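Local coordinates for CRISPR-associated endonuclease Cas9 (Campylobacter jejuni subsp. jejuni serotype O:2, PDB 5X2H), which cleaves invading DNA under the direction of a guide RNA, using RuvC-like and HNH nuclease domains in bacterial CRISPR immunity, at residues 241-246 with 366-370; 258-263 with 398-404; 267-271 with 407-411; 273-278 with 297-301. All coordinates share one frame; numbering follows the deposited sequence.

From the N terminus, the chain lays down segments 241-246, 258-263, 267-271 and 273-278 before any contact closes. Contact 4 closes first, over only 18 residues, most of them helical, when helix 294-307 turns back on helix 266-288; it falls within the spans of the other three. Contacts 1, 2 and 3 then close in turn, each over 119 to 135 intervening residues, and cross one another. They join the loop between helices 226-236 and 266-288, and the start of the latter helix, to the end of helix 355-367, the loop before helix 404-415 and that helix itself. Neighbours along this series touch: Thr-366 meets Pro-262, Ile-402 meets Leu-407, and Thr-411 meets Leu-274.

Contact 1: 241-246 with 366-370; sequences ALKDFS and TLIKD. With nucleotides of chain B; nucleotides of chain C.
Phe-245 and Lys-369 meet against the target DNA, so that a nucleotide forms part of their packing. The bent lysine chain crosses the ring at about a right angle, placing CE 3.8 Å from CZ of Phe-245 and CG at the ring edge. With CG between its backbone N and carbonyl carbon (chi1 52°), Phe-245 turns its ring toward Lys-369 and the DNA, one face taking C2' of DG16 of chain C near its rim. Lys-369 NZ reaches OP1 of DG16 at 3.0 Å and also binds Phe-396 O. Both segments are mainly loop, in the helical lobe that holds the guide-target duplex: Lys-243 N donates to O2' of C15 of chain B at 3.0 Å. Water 1 bridges the backbones, donating to Leu-242 O and accepting from Lys-369 N. An Asx turn shapes the far end; Asp-244 OD1 accepts from Ser-246 N and, through its syn lone pair, from Ser-246 OG at 2.6 Å. Beside it, Ser-246 CB packs on Leu-367 CD1 at 4.0 Å.

Contact 2: 258-263 with 398-404; sequences EKRAPK and DHLNISF. With nucleotides of chain B; nucleotides of chain C.
Ala-261 is held through both its backbone N and its backbone O by the second segment, and this is the compact half of the contact. Its N donates to Ile-402 O at 3.0 Å, while its O accepts from Leu-400 N at 2.8 Å. A further bond from Lys-263 N to Asp-398 O completes a single bridge between Pro-262 and His-399, joining two loops that run in opposite directions. Beneath, the Phe-404 ring lies with one face under Ala-261 CA; its CD1 is 3.6 Å from Ala-261 CB, and its CZ touches Pro-262 CD. Leu-400 and Ile-402 extend this apolar side to Phe-271 of helix 266-288.

The other side faces nucleic acid and water. Arg-260, extended from CG to NE, lies alongside Asn-401, whose OD1 sits 3.5 Å over the centre of the guanidinium, the two planes 86° apart. Arg-260 NH2 binds OP1 of DC19 of chain C at 2.7 Å. NH1 takes OP2 of the same nucleotide, and water 2 links NH2 to Asn-401 O. Asn-401 in turn grips A5 of chain B, its ND2 2.7 Å from OP2. Lys-263 makes a long salt bridge with Asp-398 and also a salt bridge to an RNA phosphate. Since these bonds to both strands end on phosphate oxygens, they are consistent with a grip on the duplex that does not read its bases.

Contact 3: 267-271 with 407-411; sequences LAFMF and LKLVT
Leu-407 and Phe-271 make a CH-pi contact across two near-parallel helices of the helical recognition lobe, whose N-to-C directions differ by 31°. CD2 of the leucine lies over the ring face, 3.9 Å from the centroid of Phe-271, the side chains crossing at about a right angle. With CG of Phe-271 anti to its backbone N (chi1 172°), the ring reaches between the helices to Val-410; it also packs on an RNA sugar.

The aliphatic contacts centre on Leu-267, which slides past Leu-407 in the opposite sense: its CD1 touches Leu-407 CB at 3.7 Å and its CD2 lies 3.6 Å from Thr-411 OG1. Met-270 CG packs on Thr-411 CG2, while the rest of the methionine turns toward Leu-301.

No polar bond joins the two segments; Leu-267 N instead takes Asn-359 OD1 of helix 355-367. Leu-407 O is gripped from opposite faces of its plane by Thr-411 N and Thr-411 OG1. Since the hydroxyl donates inside its own helix, apolar packing joins the helices here.

Contact 4: 273-278 with 297-301; sequences ALTRII and LNALL. With nucleotides of chain B.
Ile-278 N donates to Leu-274 O at 2.9 Å, an ordinary helical bond between two residues one turn apart, both of which pack on the leucines of segment 297-301. The contact belongs to a helical hairpin: helices 266-288 and 294-307 follow each other in the chain and splay from antiparallel, with 132° between their N-to-C directions. Between the helices the joint is wholly aliphatic.

Ile-277 is its centre. CG1 stands anti to the carbonyl carbon and the chain continues extended (chi2 174°), which carries CD1 over the opposing backbone, 3.7 Å from Leu-301 N and 3.8 Å from Leu-300 CB. The other branch, CG2, meets Leu-300 CD1. On one flank Leu-274 passes obliquely by Leu-301, CD2 to CD2 3.9 Å; on another, Leu-297 CD1 reaches Ile-278 CG1 at 3.6 Å.

Met-414 of helix 404-415 packs on Leu-274 and Ile-278, adding a third helix to this core. Thr-275 and Arg-276 lie toward the guide RNA, the arginine also binding Gly-332 O through NH2; Arg-276 CD lies 3.6 Å from O2' of A5 of chain B.

Contact 1: 241-246 with 366-370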
# COMPACT_ATOMS: atom_id res chain seq x y z
N ALA A 241 18.08 -10.68 -4.26
CA ALA A 241 16.89 -11.51 -4.18
C ALA A 241 15.84 -10.82 -3.30
O ALA A 241 16.09 -9.76 -2.72
CB ALA A 241 17.24 -12.90 -3.64
N LEU A 242 14.66 -11.43 -3.21
CA LEU A 242 13.60 -10.86 -2.38
C LEU A 242 14.07 -10.70 -0.94
O LEU A 242 14.72 -11.58 -0.38
CB LEU A 242 12.36 -11.75 -2.43
CG LEU A 242 11.58 -11.87 -3.74
CD1 LEU A 242 10.32 -12.70 -3.52
CD2 LEU A 242 11.24 -10.50 -4.31
N LYS A 243 13.75 -9.55 -0.35
CA LYS A 243 14.04 -9.31 1.05
C LYS A 243 13.32 -10.35 1.91
O LYS A 243 12.27 -10.89 1.53
CB LYS A 243 13.60 -7.90 1.44
CG LYS A 243 14.09 -7.41 2.79
CD LYS A 243 13.60 -5.98 3.04
CE LYS A 243 14.07 -5.44 4.38
NZ LYS A 243 13.65 -4.03 4.57
N ASP A 244 13.90 -10.64 3.07
CA ASP A 244 13.32 -11.64 3.96
C ASP A 244 11.88 -11.27 4.32
O ASP A 244 11.61 -10.17 4.81
CB ASP A 244 14.17 -11.78 5.23
CG ASP A 244 13.69 -12.91 6.13
OD1 ASP A 244 12.61 -12.79 6.74
OD2 ASP A 244 14.40 -13.93 6.22
N PHE A 245 10.96 -12.20 4.04
CA PHE A 245 9.54 -12.00 4.28
C PHE A 245 8.97 -13.03 5.26
O PHE A 245 7.75 -13.22 5.31
CB PHE A 245 8.76 -12.05 2.96
CG PHE A 245 9.06 -13.27 2.14
CD1 PHE A 245 8.40 -14.47 2.39
CD2 PHE A 245 9.99 -13.23 1.12
CE1 PHE A 245 8.68 -15.60 1.64
CE2 PHE A 245 10.27 -14.36 0.36
CZ PHE A 245 9.61 -15.55 0.62
N SER A 246 9.83 -13.70 6.02
CA SER A 246 9.35 -14.72 6.95
C SER A 246 8.40 -14.14 7.99
O SER A 246 7.51 -14.85 8.48
CB SER A 246 10.54 -15.40 7.64
OG SER A 246 11.38 -14.44 8.26
N THR A 366 11.69 -22.57 1.03
CA THR A 366 10.51 -21.74 0.82
C THR A 366 10.80 -20.28 1.14
O THR A 366 10.32 -19.38 0.44
CB THR A 366 9.35 -22.25 1.68
OG1 THR A 366 9.03 -23.60 1.31
CG2 THR A 366 8.11 -21.38 1.49
N LEU A 367 11.60 -20.01 2.17
CA LEU A 367 11.80 -18.66 2.67
C LEU A 367 13.04 -17.98 2.12
O LEU A 367 12.99 -16.80 1.76
CB LEU A 367 11.86 -18.67 4.20
CG LEU A 367 10.59 -19.10 4.93
CD1 LEU A 367 10.81 -19.16 6.43
CD2 LEU A 367 9.43 -18.17 4.59
N ILE A 368 14.17 -18.69 2.04
CA ILE A 368 15.45 -18.07 1.68
C ILE A 368 15.55 -18.11 0.15
O ILE A 368 16.04 -19.08 -0.44
CB ILE A 368 16.63 -18.75 2.36
CG1 ILE A 368 16.40 -18.83 3.87
CG2 ILE A 368 17.92 -18.00 2.05
CD1 ILE A 368 17.47 -19.60 4.61
N LYS A 369 15.10 -17.03 -0.49
CA LYS A 369 15.17 -16.92 -1.94
C LYS A 369 16.57 -16.58 -2.43
O LYS A 369 16.86 -16.79 -3.61
CB LYS A 369 14.17 -15.88 -2.44
CG LYS A 369 12.73 -16.15 -2.03
CD LYS A 369 12.21 -17.44 -2.63
CE LYS A 369 10.74 -17.66 -2.28
NZ LYS A 369 10.17 -18.84 -2.98
N ASP A 370 17.43 -16.04 -1.56
CA ASP A 370 18.82 -15.78 -1.91
C ASP A 370 19.57 -17.11 -1.90
O ASP A 370 19.73 -17.73 -0.84
CB ASP A 370 19.43 -14.78 -0.93
CG ASP A 370 20.77 -14.23 -1.40
OD1 ASP A 370 21.61 -15.02 -1.88
OD2 ASP A 370 20.97 -13.01 -1.28
P C B 15 8.57 -2.73 1.04
OP1 C B 15 9.51 -2.07 1.99
OP2 C B 15 7.78 -1.92 0.09
O5' C B 15 9.39 -3.79 0.18
C5' C B 15 10.17 -4.80 0.82
C4' C B 15 10.54 -5.91 -0.13
O4' C B 15 9.35 -6.41 -0.80
C3' C B 15 11.46 -5.54 -1.28
O3' C B 15 12.82 -5.43 -0.90
C2' C B 15 11.19 -6.67 -2.28
O2' C B 15 11.86 -7.86 -1.88
C1' C B 15 9.69 -6.88 -2.09
N1 C B 15 8.88 -6.15 -3.10
C2 C B 15 8.76 -6.70 -4.38
O2 C B 15 9.34 -7.76 -4.64
N3 C B 15 8.02 -6.06 -5.31
C4 C B 15 7.41 -4.91 -4.99
N4 C B 15 6.68 -4.30 -5.93
C5 C B 15 7.52 -4.34 -3.69
C6 C B 15 8.25 -4.98 -2.79
P DG C 16 8.16 -17.27 -5.76
OP1 DG C 16 8.98 -18.50 -5.66
OP2 DG C 16 6.76 -17.37 -6.25
O5' DG C 16 8.13 -16.56 -4.34
C5' DG C 16 6.93 -16.52 -3.60
C4' DG C 16 7.04 -15.56 -2.44
O4' DG C 16 7.17 -14.21 -2.94
C3' DG C 16 5.83 -15.52 -1.53
O3' DG C 16 5.94 -16.53 -0.55
C2' DG C 16 5.92 -14.13 -0.92
C1' DG C 16 6.49 -13.31 -2.08
N9 DG C 16 5.48 -12.59 -2.85
C8 DG C 16 5.16 -12.79 -4.18
N7 DG C 16 4.22 -11.99 -4.61
C5 DG C 16 3.91 -11.20 -3.51
C6 DG C 16 2.96 -10.16 -3.38
O6 DG C 16 2.19 -9.71 -4.24
N1 DG C 16 2.96 -9.62 -2.10
C2 DG C 16 3.76 -10.04 -1.06
N2 DG C 16 3.61 -9.41 0.11
N3 DG C 16 4.66 -11.03 -1.17
C4 DG C 16 4.67 -11.56 -2.42
P DC C 15 7.60 -15.25 -11.64
OP1 DC C 15 8.26 -16.52 -12.01
OP2 DC C 15 6.15 -15.08 -11.88
O5' DC C 15 7.88 -14.95 -10.10
C5' DC C 15 9.22 -14.85 -9.63
C4' DC C 15 9.25 -14.37 -8.20
O4' DC C 15 8.83 -13.00 -8.15
C3' DC C 15 8.30 -15.10 -7.26
O3' DC C 15 8.96 -16.23 -6.70
C2' DC C 15 7.98 -14.05 -6.20
C1' DC C 15 8.36 -12.71 -6.86
N1 DC C 15 7.23 -11.75 -6.98
C2 DC C 15 7.09 -10.73 -6.04
O2 DC C 15 7.91 -10.65 -5.11
N3 DC C 15 6.06 -9.85 -6.16
C4 DC C 15 5.20 -9.97 -7.17
N4 DC C 15 4.20 -9.09 -7.25
C5 DC C 15 5.32 -11.01 -8.14
C6 DC C 15 6.34 -11.87 -8.01
O HOH W 1 13.96 -14.35 0.63

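Contact 2: 258-263 with 398-404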
# COMPACT_ATOMS: atom_id res chain seq x y z
N GLU A 258 3.11 -20.47 16.56
CA GLU A 258 3.88 -21.24 15.59
C GLU A 258 3.54 -20.78 14.19
O GLU A 258 2.38 -20.48 13.88
CB GLU A 258 3.61 -22.74 15.73
CG GLU A 258 3.88 -23.31 17.12
CD GLU A 258 5.34 -23.63 17.34
OE1 GLU A 258 6.05 -23.95 16.36
OE2 GLU A 258 5.79 -23.56 18.51
N LYS A 259 4.56 -20.71 13.33
CA LYS A 259 4.33 -20.31 11.95
C LYS A 259 3.64 -21.43 11.18
O LYS A 259 3.68 -22.61 11.56
CB LYS A 259 5.65 -19.95 11.26
CG LYS A 259 6.41 -18.82 11.93
CD LYS A 259 5.52 -17.60 12.14
CE LYS A 259 5.67 -16.59 11.02
NZ LYS A 259 4.83 -15.38 11.27
N ARG A 260 2.99 -21.06 10.09
CA ARG A 260 2.34 -22.04 9.23
C ARG A 260 3.39 -22.90 8.54
O ARG A 260 4.53 -22.48 8.30
CB ARG A 260 1.45 -21.35 8.20
CG ARG A 260 0.23 -20.71 8.82
CD ARG A 260 -0.51 -19.82 7.83
NE ARG A 260 -1.72 -19.27 8.42
CZ ARG A 260 -2.53 -18.40 7.82
NH1 ARG A 260 -2.26 -17.98 6.59
NH2 ARG A 260 -3.61 -17.96 8.44
N ALA A 261 3.00 -24.13 8.22
CA ALA A 261 3.94 -25.06 7.62
C ALA A 261 4.00 -24.87 6.10
O ALA A 261 2.96 -24.65 5.47
CB ALA A 261 3.55 -26.50 7.93
N PRO A 262 5.19 -24.93 5.51
CA PRO A 262 5.28 -24.82 4.04
C PRO A 262 4.62 -26.01 3.36
O PRO A 262 4.72 -27.15 3.83
CB PRO A 262 6.80 -24.80 3.78
CG PRO A 262 7.40 -25.45 4.98
CD PRO A 262 6.51 -25.07 6.14
N LYS A 263 3.94 -25.73 2.25
CA LYS A 263 3.20 -26.78 1.56
C LYS A 263 4.11 -27.88 1.02
O LYS A 263 3.69 -29.04 0.95
CB LYS A 263 2.37 -26.18 0.42
CG LYS A 263 1.13 -25.45 0.87
CD LYS A 263 0.14 -25.26 -0.27
CE LYS A 263 -1.16 -24.65 0.22
NZ LYS A 263 -2.16 -24.51 -0.88
N ASP A 398 4.12 -21.09 -0.86
CA ASP A 398 2.81 -21.40 -0.28
C ASP A 398 2.90 -22.17 1.03
O ASP A 398 3.84 -22.94 1.26
CB ASP A 398 1.95 -22.17 -1.29
CG ASP A 398 0.52 -21.65 -1.34
OD1 ASP A 398 -0.00 -21.23 -0.28
OD2 ASP A 398 -0.08 -21.66 -2.43
N HIS A 399 1.91 -21.97 1.90
CA HIS A 399 1.88 -22.58 3.22
C HIS A 399 0.49 -23.16 3.49
O HIS A 399 -0.51 -22.71 2.93
CB HIS A 399 2.21 -21.57 4.33
CG HIS A 399 3.56 -20.93 4.20
ND1 HIS A 399 4.58 -21.17 5.09
CD2 HIS A 399 4.04 -20.06 3.29
CE1 HIS A 399 5.64 -20.47 4.73
NE2 HIS A 399 5.34 -19.79 3.65
N LEU A 400 0.45 -24.16 4.37
CA LEU A 400 -0.81 -24.62 4.92
C LEU A 400 -1.32 -23.60 5.94
O LEU A 400 -0.71 -22.56 6.18
CB LEU A 400 -0.65 -25.99 5.56
CG LEU A 400 -0.15 -27.15 4.70
CD1 LEU A 400 -0.08 -28.43 5.53
CD2 LEU A 400 -1.05 -27.35 3.48
N ASN A 401 -2.45 -23.91 6.56
CA ASN A 401 -3.00 -23.07 7.62
C ASN A 401 -2.66 -23.58 9.02
O ASN A 401 -3.07 -22.96 10.00
CB ASN A 401 -4.52 -22.94 7.46
CG ASN A 401 -4.90 -22.02 6.32
OD1 ASN A 401 -4.41 -20.89 6.24
ND2 ASN A 401 -5.75 -22.50 5.42
N ILE A 402 -1.92 -24.68 9.13
CA ILE A 402 -1.52 -25.22 10.42
C ILE A 402 -0.01 -25.42 10.43
O ILE A 402 0.64 -25.52 9.38
CB ILE A 402 -2.24 -26.54 10.76
CG1 ILE A 402 -2.02 -27.57 9.65
CG2 ILE A 402 -3.73 -26.29 10.97
CD1 ILE A 402 -2.83 -28.84 9.83
N SER A 403 0.55 -25.49 11.63
CA SER A 403 1.99 -25.53 11.83
C SER A 403 2.54 -26.95 11.74
O SER A 403 1.80 -27.93 11.66
CB SER A 403 2.36 -24.93 13.19
OG SER A 403 1.78 -25.68 14.25
N PHE A 404 3.88 -27.05 11.77
CA PHE A 404 4.53 -28.34 11.91
C PHE A 404 4.18 -29.01 13.23
O PHE A 404 4.07 -30.24 13.29
CB PHE A 404 6.05 -28.18 11.81
CG PHE A 404 6.57 -28.13 10.40
CD1 PHE A 404 5.90 -28.77 9.37
CD2 PHE A 404 7.75 -27.45 10.11
CE1 PHE A 404 6.38 -28.72 8.08
CE2 PHE A 404 8.23 -27.40 8.82
CZ PHE A 404 7.55 -28.04 7.80
P A B 5 -5.54 -26.14 5.45
OP1 A B 5 -4.09 -25.81 5.47
OP2 A B 5 -6.54 -25.05 5.39
O5' A B 5 -5.81 -27.10 4.21
C5' A B 5 -5.25 -28.41 4.18
C4' A B 5 -5.88 -29.27 3.11
O4' A B 5 -7.30 -29.45 3.37
C3' A B 5 -5.85 -28.71 1.70
O3' A B 5 -4.59 -28.84 1.08
C2' A B 5 -6.96 -29.49 1.02
O2' A B 5 -6.54 -30.81 0.71
C1' A B 5 -7.99 -29.57 2.15
N9 A B 5 -8.99 -28.49 2.04
C8 A B 5 -9.12 -27.36 2.81
N7 A B 5 -10.12 -26.59 2.44
C5 A B 5 -10.68 -27.26 1.36
C6 A B 5 -11.77 -26.96 0.52
N6 A B 5 -12.53 -25.87 0.65
N1 A B 5 -12.06 -27.84 -0.46
C2 A B 5 -11.30 -28.93 -0.59
N3 A B 5 -10.25 -29.32 0.13
C4 A B 5 -9.99 -28.43 1.10
P DC C 19 -4.68 -15.24 6.45
OP1 DC C 19 -4.92 -15.71 7.83
OP2 DC C 19 -4.41 -16.21 5.36
O5' DC C 19 -5.92 -14.33 6.01
C5' DC C 19 -6.72 -14.70 4.90
C4' DC C 19 -7.39 -13.48 4.30
O4' DC C 19 -6.44 -12.78 3.46
C3' DC C 19 -8.57 -13.78 3.40
O3' DC C 19 -9.77 -13.82 4.16
C2' DC C 19 -8.56 -12.59 2.44
C1' DC C 19 -7.06 -12.39 2.24
N1 DC C 19 -6.49 -13.21 1.12
C2 DC C 19 -6.79 -12.87 -0.20
O2 DC C 19 -7.53 -11.90 -0.43
N3 DC C 19 -6.27 -13.62 -1.20
C4 DC C 19 -5.48 -14.66 -0.92
N4 DC C 19 -4.99 -15.37 -1.94
C5 DC C 19 -5.16 -15.02 0.42
C6 DC C 19 -5.68 -14.27 1.40
P DA C 18 0.54 -16.55 4.32
OP1 DA C 18 0.59 -17.31 5.59
OP2 DA C 18 0.19 -17.23 3.06
O5' DA C 18 -0.48 -15.33 4.51
C5' DA C 18 -0.37 -14.48 5.65
C4' DA C 18 -1.40 -13.37 5.58
O4' DA C 18 -1.07 -12.46 4.50
C3' DA C 18 -2.81 -13.84 5.28
O3' DA C 18 -3.46 -14.21 6.49
C2' DA C 18 -3.43 -12.60 4.65
C1' DA C 18 -2.26 -12.01 3.87
N9 DA C 18 -2.22 -12.41 2.46
C8 DA C 18 -1.46 -13.40 1.90
N7 DA C 18 -1.62 -13.53 0.61
C5 DA C 18 -2.55 -12.56 0.29
C6 DA C 18 -3.15 -12.17 -0.93
N6 DA C 18 -2.88 -12.76 -2.10
N1 DA C 18 -4.05 -11.16 -0.89
C2 DA C 18 -4.32 -10.58 0.28
N3 DA C 18 -3.82 -10.84 1.48
C4 DA C 18 -2.93 -11.85 1.42
O HOH W 2 -4.33 -20.19 10.35

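Contact 3: 267-271 with 407-411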
# COMPACT_ATOMS: atom_id res chain seq x y z
N LEU A 267 6.01 -33.51 5.58
CA LEU A 267 4.85 -33.60 6.46
C LEU A 267 3.61 -33.04 5.78
O LEU A 267 2.53 -33.64 5.83
CB LEU A 267 5.12 -32.87 7.77
CG LEU A 267 5.17 -33.70 9.05
CD1 LEU A 267 5.28 -32.79 10.26
CD2 LEU A 267 3.95 -34.61 9.16
N ALA A 268 3.74 -31.86 5.15
CA ALA A 268 2.60 -31.25 4.48
C ALA A 268 2.14 -32.08 3.29
O ALA A 268 0.93 -32.24 3.07
CB ALA A 268 2.96 -29.83 4.04
N PHE A 269 3.09 -32.60 2.51
CA PHE A 269 2.73 -33.55 1.45
C PHE A 269 1.99 -34.75 2.03
O PHE A 269 0.97 -35.18 1.49
CB PHE A 269 3.98 -34.00 0.70
CG PHE A 269 4.47 -33.01 -0.32
CD1 PHE A 269 3.59 -32.18 -0.98
CD2 PHE A 269 5.82 -32.92 -0.61
CE1 PHE A 269 4.04 -31.27 -1.92
CE2 PHE A 269 6.28 -32.01 -1.54
CZ PHE A 269 5.39 -31.18 -2.20
N MET A 270 2.49 -35.28 3.14
CA MET A 270 1.83 -36.42 3.78
C MET A 270 0.43 -36.03 4.26
O MET A 270 -0.54 -36.75 4.02
CB MET A 270 2.68 -36.93 4.95
CG MET A 270 2.13 -38.16 5.63
SD MET A 270 2.30 -39.65 4.63
CE MET A 270 4.08 -39.72 4.43
N PHE A 271 0.32 -34.87 4.92
CA PHE A 271 -0.97 -34.46 5.47
C PHE A 271 -1.99 -34.20 4.37
O PHE A 271 -3.15 -34.62 4.47
CB PHE A 271 -0.80 -33.23 6.35
CG PHE A 271 -2.10 -32.63 6.81
CD1 PHE A 271 -2.88 -33.28 7.75
CD2 PHE A 271 -2.54 -31.42 6.30
CE1 PHE A 271 -4.08 -32.73 8.18
CE2 PHE A 271 -3.74 -30.87 6.72
CZ PHE A 271 -4.51 -31.53 7.66
N LEU A 407 0.95 -30.66 12.73
CA LEU A 407 1.09 -31.76 11.77
C LEU A 407 1.72 -32.98 12.43
O LEU A 407 1.34 -34.11 12.13
CB LEU A 407 1.91 -31.31 10.57
CG LEU A 407 1.25 -30.32 9.61
CD1 LEU A 407 2.22 -29.88 8.53
CD2 LEU A 407 -0.00 -30.92 9.01
N LYS A 408 2.68 -32.77 13.33
CA LYS A 408 3.31 -33.88 14.03
C LYS A 408 2.33 -34.68 14.87
O LYS A 408 2.58 -35.84 15.18
CB LYS A 408 4.45 -33.37 14.91
CG LYS A 408 5.74 -33.06 14.17
CD LYS A 408 6.70 -32.29 15.05
CE LYS A 408 8.15 -32.61 14.70
NZ LYS A 408 8.49 -34.01 15.04
N LEU A 409 1.20 -34.07 15.25
CA LEU A 409 0.19 -34.72 16.08
C LEU A 409 -0.94 -35.33 15.27
O LEU A 409 -1.34 -36.46 15.52
CB LEU A 409 -0.38 -33.72 17.09
CG LEU A 409 0.61 -33.08 18.06
CD1 LEU A 409 -0.03 -31.91 18.79
CD2 LEU A 409 1.13 -34.12 19.05
N VAL A 410 -1.46 -34.59 14.28
CA VAL A 410 -2.63 -35.05 13.54
C VAL A 410 -2.25 -36.12 12.53
O VAL A 410 -2.99 -37.09 12.34
CB VAL A 410 -3.32 -33.85 12.86
CG1 VAL A 410 -4.50 -34.31 12.02
CG2 VAL A 410 -3.76 -32.83 13.90
N THR A 411 -1.10 -35.97 11.88
CA THR A 411 -0.72 -36.90 10.81
C THR A 411 -0.57 -38.34 11.28
O THR A 411 -1.00 -39.24 10.53
CB THR A 411 0.57 -36.41 10.14
OG1 THR A 411 0.49 -35.00 9.93
CG2 THR A 411 0.75 -37.10 8.80

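Contact 4: 273-278 with 297-301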
# COMPACT_ATOMS: atom_id res chain seq x y z
N ALA A 273 -1.94 -35.31 1.18
CA ALA A 273 -2.27 -36.56 0.51
C ALA A 273 -3.22 -37.40 1.35
O ALA A 273 -4.18 -37.98 0.82
CB ALA A 273 -0.99 -37.34 0.19
N LEU A 274 -2.98 -37.48 2.66
CA LEU A 274 -3.90 -38.20 3.53
C LEU A 274 -5.27 -37.53 3.58
O LEU A 274 -6.29 -38.23 3.68
CB LEU A 274 -3.32 -38.31 4.95
CG LEU A 274 -2.11 -39.23 5.13
CD1 LEU A 274 -1.55 -39.09 6.53
CD2 LEU A 274 -2.49 -40.67 4.83
N THR A 275 -5.31 -36.20 3.49
CA THR A 275 -6.59 -35.50 3.53
C THR A 275 -7.46 -35.87 2.34
O THR A 275 -8.63 -36.22 2.50
CB THR A 275 -6.36 -33.99 3.60
OG1 THR A 275 -5.69 -33.66 4.82
CG2 THR A 275 -7.69 -33.25 3.53
N ARG A 276 -6.90 -35.80 1.13
CA ARG A 276 -7.68 -36.14 -0.06
C ARG A 276 -8.09 -37.61 -0.05
O ARG A 276 -9.24 -37.94 -0.37
CB ARG A 276 -6.89 -35.82 -1.33
CG ARG A 276 -5.94 -34.64 -1.20
CD ARG A 276 -6.46 -33.38 -1.88
NE ARG A 276 -6.76 -33.60 -3.29
CZ ARG A 276 -7.95 -33.39 -3.84
NH1 ARG A 276 -8.95 -32.94 -3.10
NH2 ARG A 276 -8.13 -33.61 -5.13
N ILE A 277 -7.16 -38.50 0.31
CA ILE A 277 -7.43 -39.93 0.23
C ILE A 277 -8.49 -40.33 1.26
O ILE A 277 -9.50 -40.96 0.92
CB ILE A 277 -6.13 -40.73 0.42
CG1 ILE A 277 -5.21 -40.53 -0.78
CG2 ILE A 277 -6.44 -42.21 0.60
CD1 ILE A 277 -3.85 -41.16 -0.62
N ILE A 278 -8.27 -39.97 2.53
CA ILE A 278 -9.22 -40.33 3.58
C ILE A 278 -10.59 -39.74 3.29
O ILE A 278 -11.62 -40.41 3.45
CB ILE A 278 -8.69 -39.89 4.96
CG1 ILE A 278 -7.40 -40.63 5.30
CG2 ILE A 278 -9.74 -40.11 6.03
CD1 ILE A 278 -6.66 -40.06 6.49
N LEU A 297 -6.13 -47.76 2.04
CA LEU A 297 -5.53 -46.44 2.20
C LEU A 297 -4.04 -46.47 1.90
O LEU A 297 -3.52 -45.59 1.21
CB LEU A 297 -5.78 -45.92 3.62
CG LEU A 297 -5.23 -44.56 4.07
CD1 LEU A 297 -6.14 -43.99 5.13
CD2 LEU A 297 -3.81 -44.66 4.62
N ASN A 298 -3.34 -47.48 2.42
CA ASN A 298 -1.89 -47.57 2.21
C ASN A 298 -1.55 -47.77 0.74
O ASN A 298 -0.47 -47.36 0.29
CB ASN A 298 -1.30 -48.70 3.05
CG ASN A 298 -1.27 -48.38 4.53
OD1 ASN A 298 -1.33 -47.21 4.93
ND2 ASN A 298 -1.18 -49.41 5.36
N ALA A 299 -2.45 -48.38 -0.03
CA ALA A 299 -2.20 -48.57 -1.46
C ALA A 299 -2.21 -47.24 -2.19
O ALA A 299 -1.32 -46.96 -3.00
CB ALA A 299 -3.24 -49.53 -2.05
N LEU A 300 -3.22 -46.40 -1.93
CA LEU A 300 -3.28 -45.09 -2.57
C LEU A 300 -2.13 -44.20 -2.10
O LEU A 300 -1.56 -43.44 -2.90
CB LEU A 300 -4.62 -44.43 -2.29
CG LEU A 300 -5.86 -45.20 -2.76
CD1 LEU A 300 -7.14 -44.51 -2.30
CD2 LEU A 300 -5.85 -45.35 -4.27
N LEU A 301 -1.78 -44.28 -0.81
CA LEU A 301 -0.69 -43.46 -0.30
C LEU A 301 0.65 -43.92 -0.86
O LEU A 301 1.53 -43.09 -1.12
CB LEU A 301 -0.68 -43.52 1.23
CG LEU A 301 0.38 -42.66 1.94
CD1 LEU A 301 0.18 -41.19 1.63
CD2 LEU A 301 0.35 -42.91 3.44
P A B 5 -5.54 -26.14 5.45
OP1 A B 5 -4.09 -25.81 5.47
OP2 A B 5 -6.54 -25.05 5.39
O5' A B 5 -5.81 -27.10 4.21
C5' A B 5 -5.25 -28.41 4.18
C4' A B 5 -5.88 -29.27 3.11
O4' A B 5 -7.30 -29.45 3.37
C3' A B 5 -5.85 -28.71 1.70
O3' A B 5 -4.59 -28.84 1.08
C2' A B 5 -6.96 -29.49 1.02
O2' A B 5 -6.54 -30.81 0.71
C1' A B 5 -7.99 -29.57 2.15
N9 A B 5 -8.99 -28.49 2.04
C8 A B 5 -9.12 -27.36 2.81
N7 A B 5 -10.12 -26.59 2.44
C5 A B 5 -10.68 -27.26 1.36
C6 A B 5 -11.77 -26.96 0.52
N6 A B 5 -12.53 -25.87 0.65
N1 A B 5 -12.06 -27.84 -0.46
C2 A B 5 -11.30 -28.93 -0.59
N3 A B 5 -10.25 -29.32 0.13
C4 A B 5 -9.99 -28.43 1.10